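Local coordinates for protein ornithine carbamoyltransferase, mitochondrial (Coccidioides immitis, PDB 3SDS) that catalyses the transfer of the carbamoyl group from carbamoyl phosphate to L-ornithine, giving L-citrulline and phosphate in arginine biosynthesis, at residues D152-F163 and N199-A208; E300-L308 and V319-E330. All coordinates share one frame; numbering follows the deposited sequence.

Contact 1: residues D152-F163 and N199-A208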
loop_
_atom_site.group_PDB
_atom_site.type_symbol
_atom_site.label_atom_id
_atom_site.label_comp_id
_atom_site.label_asym_id
_atom_site.label_seq_id
_atom_site.Cartn_x
_atom_site.Cartn_y
_atom_site.Cartn_z
ATOM N N ASP A 152 -10.382 -10.478 -20.480
ATOM C CA ASP A 152 -10.076 -11.147 -21.738
ATOM C C ASP A 152 -10.656 -10.487 -23.009
ATOM O O ASP A 152 -10.055 -10.569 -24.088
ATOM C CB ASP A 152 -10.628 -12.553 -21.610
ATOM C CG ASP A 152 -9.805 -13.553 -22.333
ATOM O OD1 ASP A 152 -9.672 -13.399 -23.573
ATOM O OD2 ASP A 152 -9.310 -14.503 -21.673
ATOM N N THR A 153 -11.821 -9.843 -22.862
ATOM C CA THR A 153 -12.587 -9.292 -23.987
ATOM C C THR A 153 -12.963 -7.801 -23.858
ATOM O O THR A 153 -13.339 -7.179 -24.854
ATOM C CB THR A 153 -13.916 -10.093 -24.261
ATOM O OG1 THR A 153 -14.823 -9.937 -23.160
ATOM C CG2 THR A 153 -13.666 -11.579 -24.498
ATOM N N PHE A 154 -12.893 -7.220 -22.659
ATOM C CA PHE A 154 -13.257 -5.796 -22.501
ATOM C C PHE A 154 -12.186 -4.977 -21.799
ATOM O O PHE A 154 -11.323 -5.537 -21.136
ATOM C CB PHE A 154 -14.605 -5.649 -21.780
ATOM C CG PHE A 154 -15.706 -6.449 -22.397
ATOM C CD1 PHE A 154 -16.117 -6.199 -23.710
ATOM C CD2 PHE A 154 -16.338 -7.465 -21.674
ATOM C CE1 PHE A 154 -17.145 -6.957 -24.304
ATOM C CE2 PHE A 154 -17.377 -8.223 -22.251
ATOM C CZ PHE A 154 -17.773 -7.964 -23.581
ATOM N N HIS A 155 -12.242 -3.654 -21.970
ATOM C CA HIS A 155 -11.365 -2.702 -21.261
ATOM C C HIS A 155 -12.034 -1.318 -21.242
ATOM O O HIS A 155 -11.517 -0.372 -21.828
ATOM C CB HIS A 155 -9.979 -2.632 -21.919
ATOM C CG HIS A 155 -8.912 -2.011 -21.061
ATOM N ND1 HIS A 155 -9.157 -0.986 -20.171
ATOM C CD2 HIS A 155 -7.579 -2.255 -20.989
ATOM C CE1 HIS A 155 -8.029 -0.638 -19.574
ATOM N NE2 HIS A 155 -7.058 -1.395 -20.052
ATOM N N PRO A 156 -13.186 -1.192 -20.560
ATOM C CA PRO A 156 -13.972 0.055 -20.585
ATOM C C PRO A 156 -13.190 1.358 -20.288
ATOM O O PRO A 156 -13.376 2.371 -21.003
ATOM C CB PRO A 156 -15.054 -0.179 -19.515
ATOM C CG PRO A 156 -14.590 -1.365 -18.721
ATOM C CD PRO A 156 -13.780 -2.194 -19.657
ATOM N N LEU A 157 -12.331 1.339 -19.260
ATOM C CA LEU A 157 -11.576 2.543 -18.883
ATOM C C LEU A 157 -10.718 3.093 -20.029
ATOM O O LEU A 157 -10.575 4.310 -20.173
ATOM C CB LEU A 157 -10.736 2.338 -17.608
ATOM C CG LEU A 157 -11.498 2.132 -16.289
ATOM C CD1 LEU A 157 -10.548 1.727 -15.195
ATOM C CD2 LEU A 157 -12.273 3.360 -15.859
ATOM N N GLN A 158 -10.168 2.192 -20.843
ATOM C CA GLN A 158 -9.285 2.590 -21.936
ATOM C C GLN A 158 -10.031 3.369 -23.038
ATOM O O GLN A 158 -9.559 4.420 -23.502
ATOM C CB GLN A 158 -8.549 1.383 -22.519
ATOM C CG GLN A 158 -7.478 1.791 -23.540
ATOM C CD GLN A 158 -6.311 2.578 -22.906
ATOM O OE1 GLN A 158 -5.807 2.213 -21.833
ATOM N NE2 GLN A 158 -5.874 3.652 -23.579
ATOM N N ALA A 159 -11.195 2.850 -23.436
ATOM C CA ALA A 159 -12.055 3.513 -24.420
ATOM C C ALA A 159 -12.382 4.972 -24.007
ATOM O O ALA A 159 -12.289 5.903 -24.830
ATOM C CB ALA A 159 -13.333 2.703 -24.632
ATOM N N ILE A 160 -12.740 5.158 -22.734
ATOM C CA ILE A 160 -13.073 6.481 -22.225
ATOM C C ILE A 160 -11.857 7.415 -22.373
ATOM O O ILE A 160 -11.987 8.548 -22.866
ATOM C CB ILE A 160 -13.577 6.425 -20.759
ATOM C CG1 ILE A 160 -14.839 5.552 -20.659
ATOM C CG2 ILE A 160 -13.867 7.809 -20.250
ATOM C CD1 ILE A 160 -15.216 5.092 -19.240
ATOM N N ALA A 161 -10.678 6.934 -21.981
ATOM C CA ALA A 161 -9.445 7.690 -22.168
ATOM C C ALA A 161 -9.192 8.026 -23.635
ATOM O O ALA A 161 -8.881 9.179 -23.976
ATOM C CB ALA A 161 -8.266 6.935 -21.596
ATOM N N ASP A 162 -9.334 7.021 -24.500
ATOM C CA ASP A 162 -9.030 7.207 -25.914
ATOM C C ASP A 162 -9.945 8.241 -26.558
ATOM O O ASP A 162 -9.470 9.119 -27.296
ATOM C CB ASP A 162 -9.034 5.878 -26.658
ATOM C CG ASP A 162 -7.849 5.016 -26.285
ATOM O OD1 ASP A 162 -6.996 5.500 -25.502
ATOM O OD2 ASP A 162 -7.757 3.856 -26.759
ATOM N N PHE A 163 -11.239 8.178 -26.245
ATOM C CA PHE A 163 -12.166 9.185 -26.778
ATOM C C PHE A 163 -11.978 10.588 -26.176
ATOM O O PHE A 163 -12.155 11.574 -26.888
ATOM C CB PHE A 163 -13.627 8.698 -26.809
ATOM C CG PHE A 163 -13.974 7.999 -28.086
ATOM C CD1 PHE A 163 -13.575 6.684 -28.308
ATOM C CD2 PHE A 163 -14.638 8.676 -29.111
ATOM C CE1 PHE A 163 -13.872 6.045 -29.525
ATOM C CE2 PHE A 163 -14.922 8.042 -30.343
ATOM C CZ PHE A 163 -14.542 6.730 -30.541
ATOM N N ASN A 199 -8.887 -7.210 -26.598
ATOM C CA ASN A 199 -9.753 -6.515 -25.644
ATOM C C ASN A 199 -9.923 -5.007 -25.876
ATOM O O ASN A 199 -11.056 -4.521 -25.899
ATOM C CB ASN A 199 -9.370 -6.831 -24.179
ATOM C CG ASN A 199 -7.887 -6.538 -23.837
ATOM O OD1 ASN A 199 -7.138 -5.911 -24.600
ATOM N ND2 ASN A 199 -7.479 -6.990 -22.657
ATOM N N VAL A 200 -8.814 -4.291 -26.073
ATOM C CA VAL A 200 -8.847 -2.846 -26.257
ATOM C C VAL A 200 -9.629 -2.440 -27.509
ATOM O O VAL A 200 -10.555 -1.617 -27.433
ATOM C CB VAL A 200 -7.431 -2.237 -26.271
ATOM C CG1 VAL A 200 -7.444 -0.851 -26.924
ATOM C CG2 VAL A 200 -6.820 -2.195 -24.814
ATOM N N LEU A 201 -9.272 -3.027 -28.651
ATOM C CA LEU A 201 -10.013 -2.796 -29.892
ATOM C C LEU A 201 -11.520 -3.052 -29.717
ATOM O O LEU A 201 -12.355 -2.218 -30.112
ATOM C CB LEU A 201 -9.453 -3.647 -31.025
ATOM C CG LEU A 201 -10.323 -3.741 -32.277
ATOM C CD1 LEU A 201 -10.549 -2.371 -32.888
ATOM C CD2 LEU A 201 -9.703 -4.687 -33.287
ATOM N N PHE A 202 -11.868 -4.182 -29.104
ATOM C CA PHE A 202 -13.283 -4.526 -28.957
ATOM C C PHE A 202 -14.119 -3.359 -28.409
ATOM O O PHE A 202 -15.085 -2.929 -29.076
ATOM C CB PHE A 202 -13.473 -5.804 -28.139
ATOM C CG PHE A 202 -12.688 -6.996 -28.671
ATOM C CD1 PHE A 202 -12.313 -7.065 -30.012
ATOM C CD2 PHE A 202 -12.352 -8.048 -27.827
ATOM C CE1 PHE A 202 -11.593 -8.133 -30.492
ATOM C CE2 PHE A 202 -11.637 -9.122 -28.284
ATOM C CZ PHE A 202 -11.252 -9.181 -29.625
ATOM N N ASP A 203 -13.724 -2.821 -27.245
ATOM C CA ASP A 203 -14.462 -1.724 -26.595
ATOM C C ASP A 203 -14.379 -0.407 -27.367
ATOM O O ASP A 203 -15.380 0.330 -27.450
ATOM C CB ASP A 203 -14.003 -1.500 -25.160
ATOM C CG ASP A 203 -14.911 -2.161 -24.124
ATOM O OD1 ASP A 203 -16.157 -2.083 -24.206
ATOM O OD2 ASP A 203 -14.345 -2.747 -23.184
ATOM N N LEU A 204 -13.204 -0.118 -27.929
ATOM C CA LEU A 204 -13.023 1.059 -28.781
ATOM C C LEU A 204 -14.036 1.031 -29.943
ATOM O O LEU A 204 -14.764 2.025 -30.180
ATOM C CB LEU A 204 -11.580 1.122 -29.298
ATOM C CG LEU A 204 -11.097 2.187 -30.297
ATOM C CD1 LEU A 204 -11.410 3.596 -29.826
ATOM C CD2 LEU A 204 -9.584 2.052 -30.545
ATOM N N ALA A 205 -14.103 -0.117 -30.633
ATOM C CA ALA A 205 -15.093 -0.351 -31.703
ATOM C C ALA A 205 -16.539 -0.061 -31.271
ATOM O O ALA A 205 -17.260 0.633 -31.990
ATOM C CB ALA A 205 -14.980 -1.784 -32.260
ATOM N N ILE A 206 -16.952 -0.602 -30.120
ATOM C CA ILE A 206 -18.317 -0.400 -29.588
ATOM C C ILE A 206 -18.601 1.095 -29.298
ATOM O O ILE A 206 -19.700 1.596 -29.548
ATOM C CB ILE A 206 -18.580 -1.291 -28.304
ATOM C CG1 ILE A 206 -18.526 -2.787 -28.646
ATOM C CG2 ILE A 206 -19.919 -0.951 -27.639
ATOM C CD1 ILE A 206 -18.575 -3.718 -27.434
ATOM N N ALA A 207 -17.593 1.794 -28.769
ATOM C CA ALA A 207 -17.680 3.226 -28.504
ATOM C C ALA A 207 -17.802 4.021 -29.806
ATOM O O ALA A 207 -18.775 4.761 -30.001
ATOM C CB ALA A 207 -16.480 3.685 -27.694
ATOM N N ALA A 208 -16.834 3.847 -30.705
ATOM C CA ALA A 208 -16.874 4.503 -32.016
ATOM C C ALA A 208 -18.228 4.371 -32.755
ATOM O O ALA A 208 -18.707 5.337 -33.378
ATOM C CB ALA A 208 -15.735 3.992 -32.884
#

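Contact 2: residues E300-L308 and V319-E330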
loop_
_atom_site.group_PDB
_atom_site.type_symbol
_atom_site.label_atom_id
_atom_site.label_comp_id
_atom_site.label_asym_id
_atom_site.label_seq_id
_atom_site.Cartn_x
_atom_site.Cartn_y
_atom_site.Cartn_z
ATOM N N GLU A 300 -3.279 13.669 -44.752
ATOM C CA GLU A 300 -2.026 14.379 -44.602
ATOM C C GLU A 300 -1.628 14.529 -43.122
ATOM O O GLU A 300 -0.466 14.349 -42.762
ATOM C CB GLU A 300 -2.116 15.738 -45.321
ATOM C CG GLU A 300 -0.798 16.536 -45.390
ATOM C CD GLU A 300 0.350 15.765 -46.053
ATOM O OE1 GLU A 300 0.088 14.913 -46.940
ATOM O OE2 GLU A 300 1.519 16.024 -45.684
ATOM N N ASN A 301 -2.598 14.825 -42.260
ATOM C CA ASN A 301 -2.299 15.067 -40.843
ATOM C C ASN A 301 -2.737 13.948 -39.895
ATOM O O ASN A 301 -3.202 14.218 -38.791
ATOM C CB ASN A 301 -2.872 16.422 -40.387
ATOM C CG ASN A 301 -4.391 16.481 -40.476
ATOM O OD1 ASN A 301 -5.001 15.979 -41.431
ATOM N ND2 ASN A 301 -5.011 17.098 -39.474
ATOM N N TRP A 302 -2.570 12.696 -40.316
ATOM C CA TRP A 302 -2.986 11.558 -39.484
ATOM C C TRP A 302 -2.215 11.505 -38.166
ATOM O O TRP A 302 -1.036 11.866 -38.111
ATOM C CB TRP A 302 -2.861 10.230 -40.248
ATOM C CG TRP A 302 -1.446 9.859 -40.601
ATOM C CD1 TRP A 302 -0.735 10.286 -41.683
ATOM C CD2 TRP A 302 -0.575 8.993 -39.865
ATOM N NE1 TRP A 302 0.522 9.743 -41.668
ATOM C CE2 TRP A 302 0.654 8.948 -40.562
ATOM C CE3 TRP A 302 -0.709 8.257 -38.677
ATOM C CZ2 TRP A 302 1.745 8.191 -40.119
ATOM C CZ3 TRP A 302 0.373 7.500 -38.234
ATOM C CH2 TRP A 302 1.590 7.476 -38.961
ATOM N N LYS A 303 -2.889 11.049 -37.113
ATOM C CA LYS A 303 -2.326 11.030 -35.763
ATOM C C LYS A 303 -2.135 9.591 -35.295
ATOM O O LYS A 303 -2.808 8.686 -35.780
ATOM C CB LYS A 303 -3.266 11.776 -34.804
ATOM C CG LYS A 303 -3.588 13.236 -35.166
ATOM C CD LYS A 303 -2.389 14.131 -34.883
ATOM C CE LYS A 303 -2.784 15.583 -34.652
ATOM N NZ LYS A 303 -2.537 16.468 -35.835
ATOM N N PHE A 304 -1.239 9.376 -34.343
ATOM C CA PHE A 304 -0.932 8.027 -33.881
ATOM C C PHE A 304 -1.294 7.777 -32.409
ATOM O O PHE A 304 -1.080 8.650 -31.546
ATOM C CB PHE A 304 0.547 7.710 -34.124
ATOM C CG PHE A 304 0.968 6.368 -33.601
ATOM C CD1 PHE A 304 0.590 5.197 -34.263
ATOM C CD2 PHE A 304 1.724 6.269 -32.436
ATOM C CE1 PHE A 304 0.970 3.952 -33.775
ATOM C CE2 PHE A 304 2.108 5.027 -31.939
ATOM C CZ PHE A 304 1.723 3.867 -32.605
ATOM N N MET A 305 -1.821 6.574 -32.142
ATOM C CA MET A 305 -2.268 6.134 -30.808
ATOM C C MET A 305 -1.902 4.663 -30.504
ATOM O O MET A 305 -2.044 3.782 -31.359
ATOM C CB MET A 305 -3.774 6.344 -30.662
ATOM C CG MET A 305 -4.201 7.807 -30.590
ATOM S SD MET A 305 -5.985 8.058 -30.455
ATOM C CE MET A 305 -6.272 7.352 -28.831
ATOM N N HIS A 306 -1.447 4.420 -29.272
ATOM C CA HIS A 306 -1.011 3.117 -28.754
ATOM C C HIS A 306 -1.205 3.217 -27.229
ATOM O O HIS A 306 -0.828 4.207 -26.618
ATOM C CB HIS A 306 0.470 2.928 -29.111
ATOM C CG HIS A 306 1.038 1.568 -28.807
ATOM N ND1 HIS A 306 0.773 0.874 -27.645
ATOM C CD2 HIS A 306 1.926 0.808 -29.496
ATOM C CE1 HIS A 306 1.435 -0.271 -27.651
ATOM N NE2 HIS A 306 2.148 -0.332 -28.761
ATOM N N CYS A 307 -1.805 2.221 -26.593
ATOM C CA CYS A 307 -2.134 2.368 -25.168
ATOM C C CYS A 307 -1.034 2.004 -24.153
ATOM O O CYS A 307 -1.281 2.039 -22.944
ATOM C CB CYS A 307 -3.410 1.603 -24.830
ATOM S SG CYS A 307 -3.182 -0.168 -24.909
ATOM N N LEU A 308 0.158 1.647 -24.626
ATOM C CA LEU A 308 1.321 1.375 -23.745
ATOM C C LEU A 308 1.178 0.131 -22.846
ATOM O O LEU A 308 0.056 -0.255 -22.502
ATOM C CB LEU A 308 1.672 2.599 -22.889
ATOM C CG LEU A 308 1.913 3.916 -23.618
ATOM C CD1 LEU A 308 2.418 4.922 -22.638
ATOM C CD2 LEU A 308 2.896 3.754 -24.780
ATOM N N VAL A 319 7.858 7.278 -36.016
ATOM C CA VAL A 319 6.420 7.546 -35.820
ATOM C C VAL A 319 6.099 7.842 -34.365
ATOM O O VAL A 319 5.440 8.839 -34.068
ATOM C CB VAL A 319 5.517 6.389 -36.325
ATOM C CG1 VAL A 319 4.063 6.613 -35.914
ATOM C CG2 VAL A 319 5.611 6.257 -37.835
ATOM N N PHE A 320 6.586 6.983 -33.469
ATOM C CA PHE A 320 6.260 7.032 -32.032
ATOM C C PHE A 320 6.556 8.395 -31.430
ATOM O O PHE A 320 5.769 8.898 -30.627
ATOM C CB PHE A 320 7.025 5.931 -31.271
ATOM C CG PHE A 320 6.513 5.661 -29.867
ATOM C CD1 PHE A 320 5.269 5.047 -29.659
ATOM C CD2 PHE A 320 7.298 5.983 -28.755
ATOM C CE1 PHE A 320 4.801 4.778 -28.358
ATOM C CE2 PHE A 320 6.841 5.716 -27.448
ATOM C CZ PHE A 320 5.587 5.118 -27.245
ATOM N N TYR A 321 7.678 8.991 -31.841
ATOM C CA TYR A 321 8.156 10.235 -31.244
ATOM C C TYR A 321 7.892 11.488 -32.073
ATOM O O TYR A 321 8.297 12.578 -31.671
ATOM C CB TYR A 321 9.648 10.143 -30.893
ATOM C CG TYR A 321 9.962 9.162 -29.785
ATOM C CD1 TYR A 321 9.456 9.348 -28.505
ATOM C CD2 TYR A 321 10.772 8.045 -30.021
ATOM C CE1 TYR A 321 9.745 8.459 -27.492
ATOM C CE2 TYR A 321 11.059 7.138 -29.006
ATOM C CZ TYR A 321 10.545 7.358 -27.744
ATOM O OH TYR A 321 10.822 6.486 -26.723
ATOM N N SER A 322 7.215 11.349 -33.210
ATOM C CA SER A 322 6.841 12.525 -34.005
ATOM C C SER A 322 5.759 13.383 -33.323
ATOM O O SER A 322 5.159 12.985 -32.304
ATOM C CB SER A 322 6.405 12.127 -35.424
ATOM O OG SER A 322 5.274 11.272 -35.424
ATOM N N GLU A 323 5.518 14.562 -33.897
ATOM C CA GLU A 323 4.435 15.434 -33.455
ATOM C C GLU A 323 3.058 14.831 -33.797
ATOM O O GLU A 323 2.016 15.343 -33.364
ATOM C CB GLU A 323 4.606 16.846 -34.040
ATOM N N ARG A 324 3.063 13.737 -34.550
ATOM C CA ARG A 324 1.847 12.972 -34.842
ATOM C C ARG A 324 1.320 12.135 -33.666
ATOM O O ARG A 324 0.201 11.614 -33.730
ATOM C CB ARG A 324 2.104 11.995 -35.990
ATOM C CG ARG A 324 2.316 12.618 -37.350
ATOM C CD ARG A 324 2.286 11.543 -38.416
ATOM N NE ARG A 324 1.801 12.099 -39.671
ATOM C CZ ARG A 324 2.562 12.326 -40.731
ATOM N NH1 ARG A 324 3.854 12.016 -40.701
ATOM N NH2 ARG A 324 2.023 12.844 -41.828
ATOM N N SER A 325 2.125 11.985 -32.614
ATOM C CA SER A 325 1.885 10.953 -31.622
ATOM C C SER A 325 1.219 11.478 -30.364
ATOM O O SER A 325 1.791 12.284 -29.650
ATOM C CB SER A 325 3.194 10.253 -31.291
ATOM O OG SER A 325 3.011 9.212 -30.348
ATOM N N LEU A 326 0.006 10.998 -30.099
ATOM C CA LEU A 326 -0.791 11.430 -28.945
ATOM C C LEU A 326 -0.626 10.483 -27.734
ATOM O O LEU A 326 -1.387 10.550 -26.747
ATOM C CB LEU A 326 -2.267 11.522 -29.332
ATOM C CG LEU A 326 -2.679 12.295 -30.577
ATOM C CD1 LEU A 326 -4.172 12.045 -30.840
ATOM C CD2 LEU A 326 -2.383 13.773 -30.413
ATOM N N VAL A 327 0.387 9.622 -27.839
ATOM C CA VAL A 327 0.732 8.585 -26.871
ATOM C C VAL A 327 0.764 9.010 -25.369
ATOM O O VAL A 327 0.100 8.385 -24.528
ATOM C CB VAL A 327 2.039 7.877 -27.349
ATOM C CG1 VAL A 327 2.970 7.537 -26.195
ATOM C CG2 VAL A 327 1.696 6.658 -28.170
ATOM N N PHE A 328 1.503 10.064 -25.036
ATOM C CA PHE A 328 1.623 10.504 -23.638
ATOM C C PHE A 328 0.354 11.211 -23.091
ATOM O O PHE A 328 -0.113 10.906 -21.976
ATOM C CB PHE A 328 2.895 11.348 -23.440
ATOM C CG PHE A 328 4.164 10.616 -23.811
ATOM C CD1 PHE A 328 4.639 9.561 -23.019
ATOM C CD2 PHE A 328 4.866 10.952 -24.970
ATOM C CE1 PHE A 328 5.806 8.865 -23.364
ATOM C CE2 PHE A 328 6.023 10.255 -25.335
ATOM C CZ PHE A 328 6.499 9.212 -24.523
ATOM N N PRO A 329 -0.220 12.148 -23.867
ATOM C CA PRO A 329 -1.524 12.635 -23.404
ATOM C C PRO A 329 -2.543 11.502 -23.178
ATOM O O PRO A 329 -3.271 11.534 -22.182
ATOM C CB PRO A 329 -1.964 13.565 -24.542
ATOM C CG PRO A 329 -0.649 14.106 -25.063
ATOM C CD PRO A 329 0.272 12.919 -25.026
ATOM N N GLU A 330 -2.563 10.512 -24.080
ATOM C CA GLU A 330 -3.455 9.352 -23.988
ATOM C C GLU A 330 -3.224 8.557 -22.700
ATOM O O GLU A 330 -4.179 8.078 -22.079
ATOM C CB GLU A 330 -3.238 8.441 -25.193
ATOM C CG GLU A 330 -4.197 7.267 -25.271
ATOM C CD GLU A 330 -3.844 6.254 -26.357
ATOM O OE1 GLU A 330 -2.840 6.452 -27.085
ATOM O OE2 GLU A 330 -4.583 5.242 -26.478
#

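Contact 1: residues D152-F163 and N199-A208
The ring of Phe163 is the main bump on helix 156-163. Its CE1 and CZ end enters a shallow hollow on helix 199-208, bordered by Leu204, Ala207 and Ala208. CE1 of Phe163 meets Leu204 CD1 at 3.5 Å, while its CZ reaches the backbone of Ala208, 3.5 Å from CA; two alanines in a row leave room for a phenyl ring there. One turn earlier Ala159 faces the other helix, its CB 4.3 Å from Asp203 CB, and so small a residue allows the axes to approach to 8.5 Å at a crossing angle of -56°.

In the carbamoyltransferase fold this is the seam between two domains: the first helix is one of those that link them, and the second follows strand 190-194 in the ornithine domain. His155 and Gln158, probable carbamoyl phosphate ligands, thus lie close to Asn199, a probable ornithine ligand.

At the other end the projection is polar: the Asp203 carboxylate fits against the start of helix 156-163, beside Phe154 CB and Pro156 CD. Its OD2 accepts from the N-cap residue, His155 N, at 2.6 Å; its OD1 is bonded to Ile29 N and Ser28 OG. With CG opposite the carbonyl carbon (chi1 -54°), Phe202 brings its ring edge, CD2 foremost, to Thr153 O at 3.3 Å, and Val200 CG2 lies alongside His155 CD2, 3.9 Å away.

Contact 2: residues E300-L308 and V319-E330
Arg324 lays its side chain over one face of the Trp302 indole, and it can be followed outward from CB. CB and CG pass the tryptophan's carbonyl, Arg324 CG lying 3.5 Å from Trp302 O. CD then slides over the six-membered ring of the indole in a CH-pi contact, 3.9 Å from the ring centroid. NE makes a weak hydrogen bond back to Trp302 O, and the guanidinium lies flat on the indole, with planes 15° apart and centres 4.0 Å apart. At the tip NH2 gives a hydrogen bond to Glu300 O at 3.1 Å, the acceptor lying in the guanidinium plane. An arginine suits the place because its flat end can stack by its face while its edge serves backbone carbonyls. Trp302 has CG between its backbone N and carbonyl carbon (chi1 65°), a setting that swings the indole against this arm.

Strand 303-306 is an outermost strand of the parallel sheet in the Rossmann-like ornithine domain. On its outer side lies the returning chain, joined by a single bridge: Phe304 N donates to Arg324 O at 2.7 Å, and Leu326 N to Phe304 O. The Phe304 side chain packs against segment 319-330, with Val319 CG1 over one ring face and Ser325 OG at the edge; that hydroxyl is bonded to Phe320 O, so its polarity is met beside an apolar ring.

Farther along, extended Glu330 offers OE1, by its syn lone pair, to His306 N in a long bond of 3.3 Å, although His306 O, a second acceptor, is also close. Met305 CE rests 3.6 Å from Glu330 OE2, which also lies 4.2 Å from CB of Cys307, the probable proton acceptor. Leu308 CD2 touches both Phe320 CZ, at the ring edge, and Val327 CG1.

In the fold
From the N terminus the chain first builds the carbamoyl-phosphate domain, then enters helix 156-169. Contact 1 closes the loop of 35 residues leading from there through strand 190-194 to helix 199-210, setting the two domains against each other. The chain goes on through the ornithine domain to strand 303-306, and contact 2 closes a shorter loop of 10 residues, its second segment running into the start of helix 327-347. The loops follow in series, neither nested nor crossed, their centres about 18 Å apart. They nevertheless meet: Gln158 NE2 packs on Cys307 CB at 3.4 Å, and Asp162 packs on Met305 CE, while its carboxylate lies close to that of Glu330, a pairing of like charges.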